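Local coordinates for WAP, Kazal, immunoglobulin, Kunitz and NTR domain-containing protein 2 (Mus musculus, PDB 6MAA) that binds and inhibits the growth factor myostatin through its follistatin domain, and probably also inhibits serine proteases and metalloproteases through other inhibitor domains, at residues L30-E35 against C70-E75. Residues are numbered along the deposited sequence; the frame is centred on the assembly and turned at random.
Sequences LQQGSE and CFMDAE
The carboxamide of Q32 and the carboxylate of D73 meet with their planes turned 75° apart, the N-H of Q32 NE2 pointing at D73 OD1. That oxygen lies in the plane of the Q32 amide, while NE2 approaches the carboxylate from its anti side, tilted 26° out of its plane. The bond is short, 2.7 Å from Q32 NE2 to D73 OD1, and nearly straight at 173° about the hydrogen. This is part of the junction between the N-terminal hairpin part and the Kazal-like part of a follistatin domain: the type II turn from Q31 to S34, which leads into the hairpin of strands 34-39 and 42-47, rests on the helix 69-79 of the Kazal-like part. Q32 gets across because its side chain is fully extended, with CG anti to the backbone N and the chain running straight on beyond it. Its shaft passes D73 as well, Q32 CG lying 3.5 Å from D73 OD1. The carbonyl oxygen of the same amide, OE1, accepts from L83 N; bonds at both ends should fix which way round the group sits. M72 completes the contact from the neighbouring helical position: its chain bends at chi3, and the methyl M72 CE comes to 3.7 Å from Q32 NE2, and the M72 side chain also touches T58, A60 and Y66.

Next to this bond, backbone meets backbone. G33, at the third position of the turn with a positive phi, sets its CA 3.6 Å from D73 O, with no side chain at this close approach. The turn is braced from within: Q31 O takes both S34 N and S34 OG, and Q31 NE2 donates in the carbonyl plane to Q32 O, 2.9 Å away, while also bonding I81 O.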
loop_
_atom_site.group_PDB
_atom_site.type_symbol
_atom_site.label_atom_id
_atom_site.label_comp_id
_atom_site.label_asym_id
_atom_site.label_seq_id
_atom_site.Cartn_x
_atom_site.Cartn_y
_atom_site.Cartn_z
ATOM N N LEU A 30 -0.985 -5.506 6.504
ATOM C CA LEU A 30 -0.777 -6.719 5.715
ATOM C C LEU A 30 -1.243 -6.567 4.274
ATOM O O LEU A 30 -0.719 -7.249 3.385
ATOM C CB LEU A 30 -1.479 -7.913 6.364
ATOM C CG LEU A 30 -0.934 -8.415 7.704
ATOM C CD1 LEU A 30 -1.751 -9.594 8.195
ATOM C CD2 LEU A 30 0.521 -8.807 7.567
ATOM N N GLN A 31 -2.222 -5.700 4.018
ATOM C CA GLN A 31 -2.785 -5.579 2.680
ATOM C C GLN A 31 -1.745 -5.060 1.699
ATOM O O GLN A 31 -1.124 -4.016 1.914
ATOM C CB GLN A 31 -3.986 -4.636 2.701
ATOM C CG GLN A 31 -4.474 -4.213 1.324
ATOM C CD GLN A 31 -5.020 -5.374 0.510
ATOM O OE1 GLN A 31 -5.893 -6.109 0.971
ATOM N NE2 GLN A 31 -4.513 -5.538 -0.710
ATOM N N GLN A 32 -1.567 -5.801 0.610
ATOM C CA GLN A 32 -0.711 -5.368 -0.482
ATOM C C GLN A 32 -1.121 -3.978 -0.957
ATOM O O GLN A 32 -2.304 -3.710 -1.182
ATOM C CB GLN A 32 -0.877 -6.377 -1.613
ATOM C CG GLN A 32 -0.126 -6.072 -2.865
ATOM C CD GLN A 32 -0.308 -7.171 -3.872
ATOM O OE1 GLN A 32 -1.029 -8.135 -3.618
ATOM N NE2 GLN A 32 0.333 -7.037 -5.025
ATOM N N GLY A 33 -0.135 -3.086 -1.084
ATOM C CA GLY A 33 -0.362 -1.727 -1.540
ATOM C C GLY A 33 -0.792 -0.744 -0.475
ATOM O O GLY A 33 -1.040 0.425 -0.797
ATOM N N SER A 34 -0.878 -1.165 0.779
ATOM C CA SER A 34 -1.352 -0.311 1.853
ATOM C C SER A 34 -0.186 0.115 2.734
ATOM O O SER A 34 0.896 -0.477 2.708
ATOM C CB SER A 34 -2.393 -1.053 2.689
ATOM O OG SER A 34 -1.780 -2.030 3.500
ATOM N N GLU A 35 -0.416 1.166 3.516
ATOM C CA GLU A 35 0.568 1.595 4.496
ATOM C C GLU A 35 -0.157 2.173 5.701
ATOM O O GLU A 35 -1.324 2.563 5.627
ATOM C CB GLU A 35 1.558 2.609 3.911
ATOM C CG GLU A 35 0.966 3.986 3.660
ATOM C CD GLU A 35 1.992 4.983 3.146
ATOM O OE1 GLU A 35 1.634 6.170 2.988
ATOM O OE2 GLU A 35 3.149 4.582 2.898
ATOM N N CYS A 70 4.112 -1.398 -8.889
ATOM C CA CYS A 70 3.424 -0.445 -8.028
ATOM C C CYS A 70 1.959 -0.289 -8.435
ATOM O O CYS A 70 1.070 -0.251 -7.578
ATOM C CB CYS A 70 4.168 0.890 -8.045
ATOM S SG CYS A 70 3.503 2.164 -6.950
ATOM N N PHE A 71 1.681 -0.222 -9.741
ATOM C CA PHE A 71 0.288 -0.150 -10.176
ATOM C C PHE A 71 -0.464 -1.445 -9.874
ATOM O O PHE A 71 -1.648 -1.410 -9.518
ATOM C CB PHE A 71 0.193 0.262 -11.648
ATOM C CG PHE A 71 0.587 1.703 -11.890
ATOM C CD1 PHE A 71 -0.283 2.735 -11.572
ATOM C CD2 PHE A 71 1.841 2.022 -12.392
ATOM C CE1 PHE A 71 0.083 4.060 -11.766
ATOM C CE2 PHE A 71 2.210 3.338 -12.598
ATOM C CZ PHE A 71 1.332 4.360 -12.278
ATOM N N MET A 72 0.208 -2.595 -9.978
ATOM C CA MET A 72 -0.414 -3.848 -9.554
ATOM C C MET A 72 -0.791 -3.797 -8.076
ATOM O O MET A 72 -1.915 -4.151 -7.696
ATOM C CB MET A 72 0.529 -5.021 -9.827
ATOM C CG MET A 72 -0.051 -6.379 -9.468
ATOM S SD MET A 72 1.143 -7.729 -9.571
ATOM C CE MET A 72 2.212 -7.331 -8.185
ATOM N N ASP A 73 0.138 -3.335 -7.227
ATOM C CA ASP A 73 -0.137 -3.242 -5.794
ATOM C C ASP A 73 -1.299 -2.299 -5.515
ATOM O O ASP A 73 -2.092 -2.532 -4.593
ATOM C CB ASP A 73 1.093 -2.716 -5.053
ATOM C CG ASP A 73 2.226 -3.715 -4.974
ATOM O OD1 ASP A 73 2.038 -4.902 -5.306
ATOM O OD2 ASP A 73 3.324 -3.289 -4.555
ATOM N N ALA A 74 -1.386 -1.201 -6.271
ATOM C CA ALA A 74 -2.455 -0.232 -6.047
ATOM C C ALA A 74 -3.813 -0.831 -6.383
ATOM O O ALA A 74 -4.794 -0.597 -5.669
ATOM C CB ALA A 74 -2.200 1.044 -6.850
ATOM N N GLU A 75 -3.880 -1.636 -7.445
ATOM C CA GLU A 75 -5.132 -2.309 -7.771
ATOM C C GLU A 75 -5.488 -3.348 -6.716
ATOM O O GLU A 75 -6.658 -3.462 -6.322
ATOM C CB GLU A 75 -5.052 -2.942 -9.159
ATOM C CG GLU A 75 -6.338 -3.627 -9.603
ATOM C CD GLU A 75 -7.486 -2.659 -9.903
ATOM O OE1 GLU A 75 -8.551 -3.144 -10.325
ATOM O OE2 GLU A 75 -7.341 -1.428 -9.724
#